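Local coordinates for fiber protein (Raptor adenovirus a, PDB 5FLD) that forms the trimeric head domain of the viral fibre, here with its beta-hairpin deleted, and probably attaches the virion to a host-cell adhesion receptor, at residues T103-F108 with V114-C119; C119-L124 with Q146-V151; G50-R55 with L71-A76. The protein carries 2 engineered substitutions. All blocks are in the same frame, centred on the assembly; numbering follows the deposited sequence.

Contact 1: T103-F108 with V114-C119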
ATOM      1  N   THR A 103      -1.509  -3.958  -0.046  1.00 26.14           N
ATOM      2  CA  THR A 103      -2.134  -3.371  -1.214  1.00 25.55           C
ATOM      3  C   THR A 103      -1.855  -4.242  -2.432  1.00 25.33           C
ATOM      4  O   THR A 103      -0.758  -4.720  -2.604  1.00 25.72           O
ATOM      5  CB  THR A 103      -1.650  -1.933  -1.450  1.00 27.95           C
ATOM      6  OG1 THR A 103      -1.857  -1.203  -0.224  1.00 32.25           O
ATOM      7  CG2 THR A 103      -2.432  -1.273  -2.582  1.00 29.56           C
ATOM      8  N   ALA A 104      -2.880  -4.388  -3.262  1.00 25.23           N
ATOM      9  CA  ALA A 104      -2.747  -5.093  -4.543  1.00 24.81           C
ATOM     10  C   ALA A 104      -3.385  -4.314  -5.646  1.00 25.63           C
ATOM     11  O   ALA A 104      -4.333  -3.616  -5.424  1.00 27.32           O
ATOM     12  CB  ALA A 104      -3.375  -6.478  -4.484  1.00 25.65           C
ATOM     13  N   LEU A 105      -2.877  -4.487  -6.855  1.00 23.61           N
ATOM     14  CA  LEU A 105      -3.576  -4.042  -8.045  1.00 25.49           C
ATOM     15  C   LEU A 105      -4.201  -5.277  -8.665  1.00 25.78           C
ATOM     16  O   LEU A 105      -3.489  -6.236  -8.967  1.00 24.53           O
ATOM     17  CB  LEU A 105      -2.609  -3.405  -9.053  1.00 28.31           C
ATOM     18  CG  LEU A 105      -3.254  -2.893 -10.345  1.00 32.75           C
ATOM     19  CD1 LEU A 105      -4.249  -1.759 -10.122  1.00 35.50           C
ATOM     20  CD2 LEU A 105      -2.132  -2.414 -11.256  1.00 37.68           C
ATOM     21  N   CYS A 106      -5.529  -5.265  -8.782  1.00 25.17           N
ATOM     22  CA  CYS A 106      -6.294  -6.387  -9.299  1.00 25.18           C
ATOM     23  C   CYS A 106      -7.078  -5.984 -10.509  1.00 26.88           C
ATOM     24  O   CYS A 106      -7.472  -4.812 -10.697  1.00 26.75           O
ATOM     25  CB  CYS A 106      -7.272  -6.910  -8.251  1.00 25.63           C
ATOM     26  SG  CYS A 106      -6.379  -7.506  -6.788  1.00 31.00           S
ATOM     27  N   ILE A 107      -7.335  -6.995 -11.328  1.00 23.50           N
ATOM     28  CA  ILE A 107      -8.233  -6.864 -12.438  1.00 23.97           C
ATOM     29  C   ILE A 107      -9.422  -7.765 -12.178  1.00 25.70           C
ATOM     30  O   ILE A 107      -9.253  -8.964 -11.919  1.00 25.87           O
ATOM     31  CB  ILE A 107      -7.596  -7.237 -13.800  1.00 26.35           C
ATOM     32  CG1 ILE A 107      -6.428  -6.311 -14.193  1.00 28.14           C
ATOM     33  CG2 ILE A 107      -8.645  -7.172 -14.879  1.00 26.72           C
ATOM     34  CD1 ILE A 107      -5.488  -6.943 -15.190  1.00 30.74           C
ATOM     35  N   PHE A 108     -10.613  -7.186 -12.258  1.00 24.35           N
ATOM     36  CA  PHE A 108     -11.878  -7.915 -12.132  1.00 24.10           C
ATOM     37  C   PHE A 108     -12.565  -7.968 -13.473  1.00 25.58           C
ATOM     38  O   PHE A 108     -12.893  -6.942 -14.063  1.00 27.33           O
ATOM     39  CB  PHE A 108     -12.831  -7.310 -11.086  1.00 24.98           C
ATOM     40  CG  PHE A 108     -12.263  -7.286  -9.696  1.00 24.94           C
ATOM     41  CD1 PHE A 108     -12.419  -8.351  -8.848  1.00 25.60           C
ATOM     42  CD2 PHE A 108     -11.537  -6.173  -9.239  1.00 26.09           C
ATOM     43  CE1 PHE A 108     -11.848  -8.338  -7.571  1.00 25.32           C
ATOM     44  CE2 PHE A 108     -10.971  -6.175  -7.966  1.00 27.23           C
ATOM     45  CZ  PHE A 108     -11.124  -7.240  -7.139  1.00 27.74           C
ATOM     46  N   VAL A 114     -14.327  -4.718 -17.516  1.00 29.01           N
ATOM     47  CA  VAL A 114     -13.016  -4.984 -16.917  1.00 28.21           C
ATOM     48  C   VAL A 114     -12.723  -3.824 -15.983  1.00 30.33           C
ATOM     49  O   VAL A 114     -12.744  -2.662 -16.420  1.00 31.52           O
ATOM     50  CB  VAL A 114     -11.926  -5.111 -17.964  1.00 31.83           C
ATOM     51  CG1 VAL A 114     -10.534  -5.300 -17.326  1.00 32.81           C
ATOM     52  CG2 VAL A 114     -12.250  -6.273 -18.884  1.00 31.95           C
ATOM     53  N   TYR A 115     -12.474  -4.148 -14.708  1.00 30.00           N
ATOM     54  CA  TYR A 115     -12.173  -3.164 -13.677  1.00 29.06           C
ATOM     55  C   TYR A 115     -10.777  -3.397 -13.189  1.00 29.08           C
ATOM     56  O   TYR A 115     -10.456  -4.465 -12.715  1.00 32.14           O
ATOM     57  CB  TYR A 115     -13.134  -3.315 -12.496  1.00 28.31           C
ATOM     58  CG  TYR A 115     -14.579  -3.070 -12.864  1.00 28.83           C
ATOM     59  CD1 TYR A 115     -14.988  -1.811 -13.265  1.00 30.84           C
ATOM     60  CD2 TYR A 115     -15.527  -4.073 -12.786  1.00 27.63           C
ATOM     61  CE1 TYR A 115     -16.316  -1.570 -13.600  1.00 31.62           C
ATOM     62  CE2 TYR A 115     -16.860  -3.841 -13.108  1.00 30.34           C
ATOM     63  CZ  TYR A 115     -17.246  -2.580 -13.517  1.00 33.06           C
ATOM     64  OH  TYR A 115     -18.567  -2.331 -13.840  1.00 34.47           O
ATOM     65  N   ARG A 116      -9.953  -2.371 -13.294  1.00 27.14           N
ATOM     66  CA  ARG A 116      -8.614  -2.402 -12.816  1.00 27.07           C
ATOM     67  C   ARG A 116      -8.572  -1.484 -11.610  1.00 28.48           C
ATOM     68  O   ARG A 116      -8.920  -0.296 -11.721  1.00 28.72           O
ATOM     69  CB  ARG A 116      -7.756  -1.926 -13.952  1.00 30.66           C
ATOM     70  CG  ARG A 116      -6.308  -2.045 -13.746  1.00 31.77           C
ATOM     71  CD  ARG A 116      -5.648  -1.507 -15.023  1.00 31.74           C
ATOM     72  NE  ARG A 116      -4.237  -1.346 -14.798  1.00 32.29           N
ATOM     73  CZ  ARG A 116      -3.293  -2.212 -15.144  1.00 34.93           C
ATOM     74  NH1 ARG A 116      -3.587  -3.378 -15.767  1.00 33.32           N
ATOM     75  NH2 ARG A 116      -2.036  -1.897 -14.889  1.00 37.69           N
ATOM     76  N   GLU A 117      -8.227  -2.036 -10.455  1.00 26.37           N
ATOM     77  CA  GLU A 117      -8.419  -1.349  -9.151  1.00 28.98           C
ATOM     78  C   GLU A 117      -7.325  -1.682  -8.174  1.00 27.59           C
ATOM     79  O   GLU A 117      -6.919  -2.834  -8.042  1.00 26.72           O
ATOM     80  CB  GLU A 117      -9.687  -1.858  -8.443  1.00 30.83           C
ATOM     81  CG  GLU A 117     -10.972  -1.614  -9.133  1.00 32.10           C
ATOM     82  CD  GLU A 117     -12.156  -2.143  -8.381  1.00 30.68           C
ATOM     83  OE1 GLU A 117     -12.055  -2.530  -7.194  1.00 33.90           O
ATOM     84  OE2 GLU A 117     -13.215  -2.126  -8.991  1.00 36.08           O
ATOM     85  N   LEU A 118      -6.908  -0.686  -7.393  1.00 26.69           N
ATOM     86  CA  LEU A 118      -6.170  -0.963  -6.166  1.00 25.95           C
ATOM     87  C   LEU A 118      -7.152  -1.426  -5.097  1.00 27.44           C
ATOM     88  O   LEU A 118      -8.217  -0.841  -4.924  1.00 30.53           O
ATOM     89  CB  LEU A 118      -5.353   0.258  -5.661  1.00 28.82           C
ATOM     90  CG  LEU A 118      -4.126   0.694  -6.462  1.00 36.13           C
ATOM     91  CD1 LEU A 118      -3.256   1.644  -5.647  1.00 38.29           C
ATOM     92  CD2 LEU A 118      -3.286  -0.490  -6.847  1.00 38.15           C
ATOM     93  N   CYS A 119      -6.759  -2.479  -4.403  1.00 25.77           N
ATOM     94  CA  CYS A 119      -7.537  -3.154  -3.349  0.50 25.76           C
ATOM     95  C   CYS A 119      -6.629  -3.454  -2.191  1.00 25.78           C
ATOM     96  O   CYS A 119      -5.405  -3.479  -2.369  1.00 29.01           O
ATOM     97  CB  CYS A 119      -8.034  -4.500  -3.837  0.50 26.84           C
ATOM     98  SG  CYS A 119      -9.099  -4.420  -5.276  0.50 27.24           S
TER

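Contact 2: C119-L124 with Q146-V151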
ATOM      1  N   CYS A 119      -6.759  -2.479  -4.403  1.00 25.77           N
ATOM      2  CA  CYS A 119      -7.537  -3.154  -3.349  0.50 25.76           C
ATOM      3  C   CYS A 119      -6.629  -3.454  -2.191  1.00 25.78           C
ATOM      4  O   CYS A 119      -5.405  -3.479  -2.369  1.00 29.01           O
ATOM      5  CB  CYS A 119      -8.034  -4.500  -3.837  0.50 26.84           C
ATOM      6  SG  CYS A 119      -9.099  -4.420  -5.276  0.50 27.24           S
ATOM      7  N   MET A 120      -7.189  -3.748  -1.030  1.00 25.07           N
ATOM      8  CA  MET A 120      -6.363  -4.279   0.042  1.00 26.50           C
ATOM      9  C   MET A 120      -6.721  -5.744   0.235  1.00 28.62           C
ATOM     10  O   MET A 120      -7.868  -6.148   0.031  1.00 29.90           O
ATOM     11  CB  MET A 120      -6.476  -3.467   1.300  1.00 30.18           C
ATOM     12  CG  MET A 120      -5.808  -2.088   1.107  1.00 34.77           C
ATOM     13  SD  MET A 120      -5.394  -1.257   2.613  1.00 37.01           S
ATOM     14  CE  MET A 120      -3.814  -2.051   2.901  1.00 34.81           C
ATOM     15  N   MET A 121      -5.715  -6.539   0.571  1.00 27.11           N
ATOM     16  CA  MET A 121      -5.885  -7.993   0.781  1.00 28.49           C
ATOM     17  C   MET A 121      -5.286  -8.389   2.108  1.00 28.24           C
ATOM     18  O   MET A 121      -4.297  -7.813   2.530  1.00 27.02           O
ATOM     19  CB  MET A 121      -5.145  -8.757  -0.291  1.00 30.49           C
ATOM     20  CG  MET A 121      -5.614  -8.483  -1.676  1.00 36.80           C
ATOM     21  SD  MET A 121      -4.745  -9.659  -2.741  1.00 39.69           S
ATOM     22  CE  MET A 121      -5.893  -9.477  -4.057  1.00 39.82           C
ATOM     23  N   GLN A 122      -5.845  -9.429   2.735  1.00 25.15           N
ATOM     24  CA  GLN A 122      -5.424  -9.854   4.043  1.00 25.65           C
ATOM     25  C   GLN A 122      -5.774 -11.313   4.235  1.00 25.41           C
ATOM     26  O   GLN A 122      -6.863 -11.726   3.843  1.00 26.13           O
ATOM     27  CB  GLN A 122      -6.140  -9.022   5.111  1.00 29.49           C
ATOM     28  CG  GLN A 122      -5.570  -9.236   6.489  1.00 31.47           C
ATOM     29  CD  GLN A 122      -6.160  -8.284   7.508  1.00 35.54           C
ATOM     30  OE1 GLN A 122      -7.218  -7.667   7.288  1.00 39.24           O
ATOM     31  NE2 GLN A 122      -5.469  -8.145   8.624  1.00 36.03           N
ATOM     32  N   PHE A 123      -4.842 -12.068   4.787  1.00 26.33           N
ATOM     33  CA  PHE A 123      -5.099 -13.459   5.179  1.00 27.46           C
ATOM     34  C   PHE A 123      -5.567 -13.481   6.634  1.00 30.53           C
ATOM     35  O   PHE A 123      -4.901 -12.949   7.524  1.00 30.32           O
ATOM     36  CB  PHE A 123      -3.883 -14.317   5.002  1.00 27.59           C
ATOM     37  CG  PHE A 123      -3.535 -14.590   3.577  1.00 26.93           C
ATOM     38  CD1 PHE A 123      -2.691 -13.732   2.871  1.00 25.94           C
ATOM     39  CD2 PHE A 123      -4.025 -15.705   2.936  1.00 26.75           C
ATOM     40  CE1 PHE A 123      -2.368 -14.008   1.543  1.00 26.51           C
ATOM     41  CE2 PHE A 123      -3.721 -15.977   1.614  1.00 27.11           C
ATOM     42  CZ  PHE A 123      -2.872 -15.111   0.898  1.00 27.40           C
ATOM     43  N   LEU A 124      -6.719 -14.091   6.841  1.00 33.08           N
ATOM     44  CA  LEU A 124      -7.365 -14.140   8.158  1.00 36.93           C
ATOM     45  C   LEU A 124      -7.863 -15.569   8.369  1.00 44.79           C
ATOM     46  O   LEU A 124      -8.145 -16.257   7.406  1.00 42.68           O
ATOM     47  CB  LEU A 124      -8.541 -13.184   8.189  1.00 39.17           C
ATOM     48  CG  LEU A 124      -8.221 -11.697   8.063  1.00 40.98           C
ATOM     49  CD1 LEU A 124      -9.472 -10.854   8.022  1.00 45.33           C
ATOM     50  CD2 LEU A 124      -7.306 -11.262   9.203  1.00 44.62           C
ATOM     51  N   GLN A 146     -16.280 -13.037 -12.916  1.00 25.27           N
ATOM     52  CA  GLN A 146     -15.831 -14.164 -13.725  1.00 26.46           C
ATOM     53  C   GLN A 146     -14.401 -14.517 -13.312  1.00 25.01           C
ATOM     54  O   GLN A 146     -14.138 -15.654 -12.957  1.00 25.40           O
ATOM     55  CB  GLN A 146     -15.904 -13.841 -15.218  1.00 27.15           C
ATOM     56  CG  GLN A 146     -17.308 -13.471 -15.697  1.00 31.29           C
ATOM     57  CD  GLN A 146     -18.326 -14.586 -15.579  1.00 32.79           C
ATOM     58  OE1 GLN A 146     -17.992 -15.748 -15.662  1.00 33.10           O
ATOM     59  NE2 GLN A 146     -19.582 -14.222 -15.406  1.00 39.33           N
ATOM     60  N   TYR A 147     -13.516 -13.515 -13.301  1.00 25.37           N
ATOM     61  CA  TYR A 147     -12.132 -13.696 -12.853  1.00 26.86           C
ATOM     62  C   TYR A 147     -11.675 -12.497 -12.030  1.00 26.45           C
ATOM     63  O   TYR A 147     -12.146 -11.384 -12.246  1.00 26.32           O
ATOM     64  CB  TYR A 147     -11.164 -13.870 -14.025  1.00 26.81           C
ATOM     65  CG  TYR A 147     -11.487 -15.120 -14.805  1.00 25.18           C
ATOM     66  CD1 TYR A 147     -10.990 -16.341 -14.406  1.00 27.54           C
ATOM     67  CD2 TYR A 147     -12.337 -15.061 -15.887  1.00 27.52           C
ATOM     68  CE1 TYR A 147     -11.346 -17.512 -15.070  1.00 28.08           C
ATOM     69  CE2 TYR A 147     -12.699 -16.205 -16.582  1.00 29.76           C
ATOM     70  CZ  TYR A 147     -12.212 -17.424 -16.177  1.00 32.24           C
ATOM     71  OH  TYR A 147     -12.573 -18.559 -16.868  1.00 31.78           O
ATOM     72  N   MET A 148     -10.778 -12.766 -11.091  1.00 24.05           N
ATOM     73  CA  MET A 148      -9.965 -11.744 -10.460  1.00 23.82           C
ATOM     74  C   MET A 148      -8.521 -12.122 -10.688  1.00 24.68           C
ATOM     75  O   MET A 148      -8.103 -13.193 -10.254  1.00 26.13           O
ATOM     76  CB  MET A 148     -10.204 -11.631  -8.941  1.00 24.01           C
ATOM     77  CG  MET A 148      -9.329 -10.547  -8.306  1.00 24.82           C
ATOM     78  SD  MET A 148      -9.417 -10.487  -6.496  1.00 27.37           S
ATOM     79  CE  MET A 148      -8.390 -11.843  -6.026  1.00 28.34           C
ATOM     80  N   HIS A 149      -7.760 -11.228 -11.325  1.00 24.01           N
ATOM     81  CA  HIS A 149      -6.333 -11.407 -11.534  1.00 24.82           C
ATOM     82  C   HIS A 149      -5.568 -10.492 -10.626  1.00 25.55           C
ATOM     83  O   HIS A 149      -5.877  -9.318 -10.585  1.00 26.24           O
ATOM     84  CB  HIS A 149      -5.949 -11.048 -12.955  1.00 26.71           C
ATOM     85  CG  HIS A 149      -6.677 -11.821 -13.997  1.00 28.57           C
ATOM     86  ND1 HIS A 149      -6.416 -13.155 -14.248  1.00 33.91           N
ATOM     87  CD2 HIS A 149      -7.657 -11.459 -14.860  1.00 32.10           C
ATOM     88  CE1 HIS A 149      -7.192 -13.573 -15.231  1.00 33.27           C
ATOM     89  NE2 HIS A 149      -7.950 -12.570 -15.627  1.00 35.64           N
ATOM     90  N   ILE A 150      -4.586 -11.011  -9.908  1.00 24.86           N
ATOM     91  CA  ILE A 150      -3.696 -10.157  -9.153  1.00 25.34           C
ATOM     92  C   ILE A 150      -2.550  -9.734 -10.070  1.00 27.29           C
ATOM     93  O   ILE A 150      -1.763 -10.571 -10.504  1.00 30.13           O
ATOM     94  CB  ILE A 150      -3.141 -10.836  -7.904  1.00 26.69           C
ATOM     95  CG1 ILE A 150      -4.281 -11.314  -7.001  1.00 28.87           C
ATOM     96  CG2 ILE A 150      -2.136  -9.884  -7.195  1.00 27.53           C
ATOM     97  CD1 ILE A 150      -3.830 -11.941  -5.712  1.00 32.16           C
ATOM     98  N   VAL A 151      -2.475  -8.448 -10.392  1.00 25.30           N
ATOM     99  CA  VAL A 151      -1.399  -7.914 -11.235  1.00 26.88           C
ATOM    100  C   VAL A 151      -0.097  -7.830 -10.439  1.00 29.75           C
ATOM    101  O   VAL A 151       0.984  -8.302 -10.891  1.00 29.63           O
ATOM    102  CB  VAL A 151      -1.769  -6.542 -11.829  1.00 28.86           C
ATOM    103  CG1 VAL A 151      -0.609  -6.002 -12.678  1.00 31.13           C
ATOM    104  CG2 VAL A 151      -3.032  -6.667 -12.688  1.00 30.98           C
TER

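Contact 3: G50-R55 with L71-A76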
ATOM      1  N   GLY A  50      -7.782 -24.513  -7.497  1.00 32.51           N
ATOM      2  CA  GLY A  50      -6.586 -23.738  -7.774  1.00 30.29           C
ATOM      3  C   GLY A  50      -5.577 -23.757  -6.638  1.00 31.86           C
ATOM      4  O   GLY A  50      -5.946 -23.923  -5.489  1.00 31.88           O
ATOM      5  N   VAL A  51      -4.292 -23.651  -6.966  1.00 29.28           N
ATOM      6  CA  VAL A  51      -3.220 -23.683  -5.956  1.00 28.92           C
ATOM      7  C   VAL A  51      -2.594 -22.280  -5.815  1.00 32.58           C
ATOM      8  O   VAL A  51      -2.092 -21.699  -6.771  1.00 33.47           O
ATOM      9  CB  VAL A  51      -2.103 -24.708  -6.297  1.00 31.57           C
ATOM     10  CG1 VAL A  51      -0.986 -24.680  -5.263  1.00 31.47           C
ATOM     11  CG2 VAL A  51      -2.710 -26.110  -6.426  1.00 32.02           C
ATOM     12  N   ILE A  52      -2.641 -21.757  -4.615  1.00 29.57           N
ATOM     13  CA  ILE A  52      -1.963 -20.500  -4.285  1.00 29.47           C
ATOM     14  C   ILE A  52      -0.671 -20.885  -3.618  1.00 28.97           C
ATOM     15  O   ILE A  52      -0.675 -21.396  -2.502  1.00 28.94           O
ATOM     16  CB  ILE A  52      -2.769 -19.636  -3.274  1.00 31.47           C
ATOM     17  CG1 ILE A  52      -4.179 -19.354  -3.758  1.00 33.66           C
ATOM     18  CG2 ILE A  52      -2.041 -18.310  -2.946  1.00 33.83           C
ATOM     19  CD1 ILE A  52      -4.970 -18.554  -2.738  1.00 35.32           C
ATOM     20  N   ASN A  53       0.457 -20.602  -4.262  1.00 28.22           N
ATOM     21  CA  ASN A  53       1.754 -20.859  -3.651  1.00 30.97           C
ATOM     22  C   ASN A  53       2.241 -19.612  -2.946  1.00 31.50           C
ATOM     23  O   ASN A  53       1.944 -18.499  -3.383  1.00 31.62           O
ATOM     24  CB  ASN A  53       2.775 -21.253  -4.722  1.00 35.17           C
ATOM     25  CG  ASN A  53       2.496 -22.625  -5.297  1.00 38.41           C
ATOM     26  OD1 ASN A  53       2.672 -23.635  -4.619  1.00 44.73           O
ATOM     27  ND2 ASN A  53       2.032 -22.667  -6.522  1.00 41.97           N
ATOM     28  N   PHE A  54       2.999 -19.805  -1.886  1.00 29.56           N
ATOM     29  CA  PHE A  54       3.652 -18.692  -1.208  1.00 30.43           C
ATOM     30  C   PHE A  54       4.973 -19.121  -0.591  1.00 33.38           C
ATOM     31  O   PHE A  54       5.229 -20.325  -0.386  1.00 33.82           O
ATOM     32  CB  PHE A  54       2.727 -18.076  -0.141  1.00 30.42           C
ATOM     33  CG  PHE A  54       2.280 -19.041   0.915  1.00 33.19           C
ATOM     34  CD1 PHE A  54       3.067 -19.292   2.034  1.00 34.00           C
ATOM     35  CD2 PHE A  54       1.065 -19.721   0.794  1.00 36.92           C
ATOM     36  CE1 PHE A  54       2.658 -20.194   3.014  1.00 40.05           C
ATOM     37  CE2 PHE A  54       0.664 -20.623   1.770  1.00 36.32           C
ATOM     38  CZ  PHE A  54       1.448 -20.855   2.881  1.00 39.66           C
ATOM     39  N   ARG A  55       5.803 -18.122  -0.299  1.00 32.17           N
ATOM     40  CA  ARG A  55       7.072 -18.337   0.404  1.00 33.63           C
ATOM     41  C   ARG A  55       7.149 -17.389   1.578  1.00 34.76           C
ATOM     42  O   ARG A  55       6.953 -16.171   1.413  1.00 33.89           O
ATOM     43  CB  ARG A  55       8.263 -18.124  -0.540  1.00 39.15           C
ATOM     44  CG  ARG A  55       9.598 -18.205   0.193  1.00 45.93           C
ATOM     45  CD  ARG A  55      10.784 -18.291  -0.746  1.00 53.42           C
ATOM     46  NE  ARG A  55      10.924 -19.629  -1.324  1.00 60.28           N
ATOM     47  CZ  ARG A  55      12.051 -20.144  -1.825  1.00 65.33           C
ATOM     48  NH1 ARG A  55      13.198 -19.452  -1.835  1.00 65.75           N
ATOM     49  NH2 ARG A  55      12.033 -21.382  -2.315  1.00 65.83           N
ATOM     50  N   LEU A  71      -1.368 -14.971 -10.222  1.00 34.24           N
ATOM     51  CA  LEU A  71      -2.536 -15.551  -9.542  1.00 29.46           C
ATOM     52  C   LEU A  71      -3.829 -15.069 -10.141  1.00 27.87           C
ATOM     53  O   LEU A  71      -4.035 -13.868 -10.325  1.00 28.78           O
ATOM     54  CB  LEU A  71      -2.565 -15.266  -8.052  1.00 31.16           C
ATOM     55  CG  LEU A  71      -1.411 -15.863  -7.250  1.00 35.78           C
ATOM     56  CD1 LEU A  71      -1.556 -15.456  -5.794  1.00 37.69           C
ATOM     57  CD2 LEU A  71      -1.310 -17.382  -7.397  1.00 40.01           C
ATOM     58  N   THR A  72      -4.699 -16.028 -10.418  1.00 26.59           N
ATOM     59  CA  THR A  72      -6.003 -15.778 -11.020  1.00 27.09           C
ATOM     60  C   THR A  72      -7.009 -16.612 -10.242  1.00 28.10           C
ATOM     61  O   THR A  72      -6.810 -17.827 -10.014  1.00 29.79           O
ATOM     62  CB  THR A  72      -6.037 -16.211 -12.500  1.00 29.38           C
ATOM     63  OG1 THR A  72      -5.160 -15.386 -13.270  1.00 30.91           O
ATOM     64  CG2 THR A  72      -7.453 -16.139 -13.071  1.00 32.83           C
ATOM     65  N   PHE A  73      -8.085 -15.969  -9.823  1.00 25.95           N
ATOM     66  CA  PHE A  73      -9.188 -16.590  -9.127  1.00 24.98           C
ATOM     67  C   PHE A  73     -10.402 -16.553 -10.014  1.00 26.23           C
ATOM     68  O   PHE A  73     -10.612 -15.590 -10.742  1.00 27.54           O
ATOM     69  CB  PHE A  73      -9.480 -15.820  -7.830  1.00 24.44           C
ATOM     70  CG  PHE A  73      -8.336 -15.869  -6.846  1.00 25.28           C
ATOM     71  CD1 PHE A  73      -7.306 -14.940  -6.927  1.00 27.83           C
ATOM     72  CD2 PHE A  73      -8.230 -16.879  -5.918  1.00 26.22           C
ATOM     73  CE1 PHE A  73      -6.238 -14.992  -6.070  1.00 27.22           C
ATOM     74  CE2 PHE A  73      -7.165 -16.920  -5.037  1.00 26.47           C
ATOM     75  CZ  PHE A  73      -6.160 -15.970  -5.123  1.00 27.36           C
ATOM     76  N   LYS A  74     -11.195 -17.618  -9.972  1.00 24.92           N
ATOM     77  CA  LYS A  74     -12.474 -17.665 -10.621  1.00 26.36           C
ATOM     78  C   LYS A  74     -13.582 -17.171  -9.695  1.00 25.73           C
ATOM     79  O   LYS A  74     -13.443 -17.232  -8.477  1.00 26.64           O
ATOM     80  CB  LYS A  74     -12.801 -19.128 -10.999  1.00 27.99           C
ATOM     81  CG  LYS A  74     -11.794 -19.743 -11.929  1.00 32.73           C
ATOM     82  CD  LYS A  74     -12.086 -21.211 -12.141  1.00 37.60           C
ATOM     83  CE  LYS A  74     -11.097 -21.796 -13.124  1.00 48.61           C
ATOM     84  NZ  LYS A  74     -11.484 -23.208 -13.399  1.00 54.47           N
ATOM     85  N   GLY A  75     -14.702 -16.718 -10.247  1.00 27.95           N
ATOM     86  CA  GLY A  75     -15.880 -16.394  -9.408  1.00 29.10           C
ATOM     87  C   GLY A  75     -16.260 -17.515  -8.443  1.00 28.69           C
ATOM     88  O   GLY A  75     -16.641 -17.288  -7.276  1.00 29.47           O
ATOM     89  N   ALA A  76     -16.083 -18.754  -8.920  1.00 29.67           N
ATOM     90  CA  ALA A  76     -16.337 -19.951  -8.132  1.00 31.00           C
ATOM     91  C   ALA A  76     -15.479 -20.106  -6.881  1.00 30.73           C
ATOM     92  O   ALA A  76     -15.813 -20.905  -6.021  1.00 31.12           O
ATOM     93  CB  ALA A  76     -16.183 -21.185  -9.011  1.00 32.95           C
TER

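Contact 1: T103-F108 with V114-C119
With CG anti to the backbone N in both Leu-105 (chi1 -180°) and Arg-116 (chi1 -172°), the two side chains meet on one face of an antiparallel beta hairpin, strands 102-109 and 114-125. Three hydrogen-bonded pairs, Ala-104 with Cys-119, Cys-106 with Glu-117 and Phe-108 with Tyr-115, zip the ladder; the Cys-106 N to Glu-117 O bond, 2.9 Å, is almost straight. Leu-105 with Leu-118 and Ile-107 with Arg-116 alternate as non-hydrogen-bonded pairs, and Leu-105 sends CD1 to Leu-118 CD2 at 3.6 Å. Leu-118 packs on Met-120 of the second subunit, so this face belongs to the trimer interface. Beta-branched Ile-107 meets Val-114 at the turn end, Ile-107 CG2 to Val-114 CG1 at 3.6 Å. On the other face, the Glu-117 and Phe-108 side chains cross at about a right angle, with the carboxylate and ring planes 49° apart; Arg-137 salt-bridges the glutamate and also makes a cation-pi contact with the ring. In the conformer given, Cys-119 SG lies at the edge of the Phe-108 ring. An extended arginine suits position 116: its NE reaches the Arg-137 carbonyl oxygen of the second subunit, and its stem crosses Leu-105 at a slant, which leaves Leu-105 CD2 over one face of the guanidinium, 3.7 Å from Arg-116 NH2.

Contact 2: C119-L124 with Q146-V151
The buried interior of the beta-sandwich head holds this contact, where strand 114-125 faces strand 147-159 across the core rather than pairing with it. Met-121 makes the crossing. Its CG is anti to its own carbonyl carbon, and beyond CG the chain is nearly extended, chi2 -173° and chi3 161°, which carries the terminal methyl well out from the backbone. There Met-121 CE meets Ile-150 CD1 at 3.6 Å, the two side chains reaching toward each other tip to tip. Ile-150 CG1 lies 3.8 Å from Met-121 CE, while Met-121 SD stands 3.9 Å from Ile-150 CD1, so both the sulfur and the methyl lie against the end of the isoleucine. Met-148, two residues earlier on the same strand, supplies the second partner: its chain bends at the last torsion, chi3 78°, and brings Met-148 CE to 4.0 Å from Met-121 CE. No hydrogen bond links the segments; the contact is wholly apolar. Methionine suits such a place because its long, unbranched and polarisable chain can span the separation between strands, whereas shorter Ile-150, its beta-branched shape suited to a strand, reaches out with CD1. Around the three tips the core continues: Met-121 also touches Cys-106 and Val-135, Met-148 lies on Phe-108 and Phe-73, and Ile-150 packs on Phe-73. Apolar side chains meeting between two facing layers in this way form the core of a beta sandwich, as in adenovirus fibre heads.

Contact 3: G50-R55 with L71-A76
Ile-52, on strand 51-59, packs against Leu-71 and Phe-73 of the segment 71-76 in the beta-sandwich head. The two segments are not paired: the nearest CA atoms, those of Ile-52 and Leu-71, are 7.2 Å apart, and side chains make the join. The tight part of the contact is on the buried side, where the unbranched arm of Ile-52 crosses Phe-73 at about a right angle. With CG1 opposite the carbonyl carbon and chi2 at 178°, that arm is stretched out, and its end arrives at the rim of the ring, near the ring plane: Ile-52 CD1 lies 3.6 Å from Phe-73 CE2. Ile-52 CD1 is also 3.7 Å from Phe-73 CZ, so it meets two neighbouring ring carbons rather than one. A branched residue is apt here, because the short arm of Ile-52 is left to serve Leu-71. Leu-91 adds to the apolar surroundings of Ile-52, and Thr-46 and Phe-78 pack around the ring. The loose side lies toward solvent. Leu-71, partly exposed, also crosses Ile-52 at about a right angle but keeps a wider spacing, and Val-51, exposed at the surface, turns its side chain away, giving the leucine only a distant backbone approach from Val-51 O to Leu-71 CD2 at 4.4 Å. Between these extremes stands the contact of the short arm, Ile-52 CG2 to Leu-71 CD1 at 4.1 Å.

In the fold
From the N terminus, contact 3 comes first: it closes the loop from 50-55 to 71-76, which contains strand 62-67. Contact 1 follows, closing the short turn of the hairpin 102-109/114-125, and contact 2 then spans strand 131-136 to reach strand 147-159. The three are in series, with none enclosing another, although contacts 1 and 2 share Cys-119. Strand 147-159 joins them: it pairs with strand 102-109 through Ile-107 O and His-149 N, and with strand 72-74 through Met-148 O and Phe-73 N. Contacts 1 and 3 do not touch, their nearest atoms being about 7 Å apart; contact 2 lies against both.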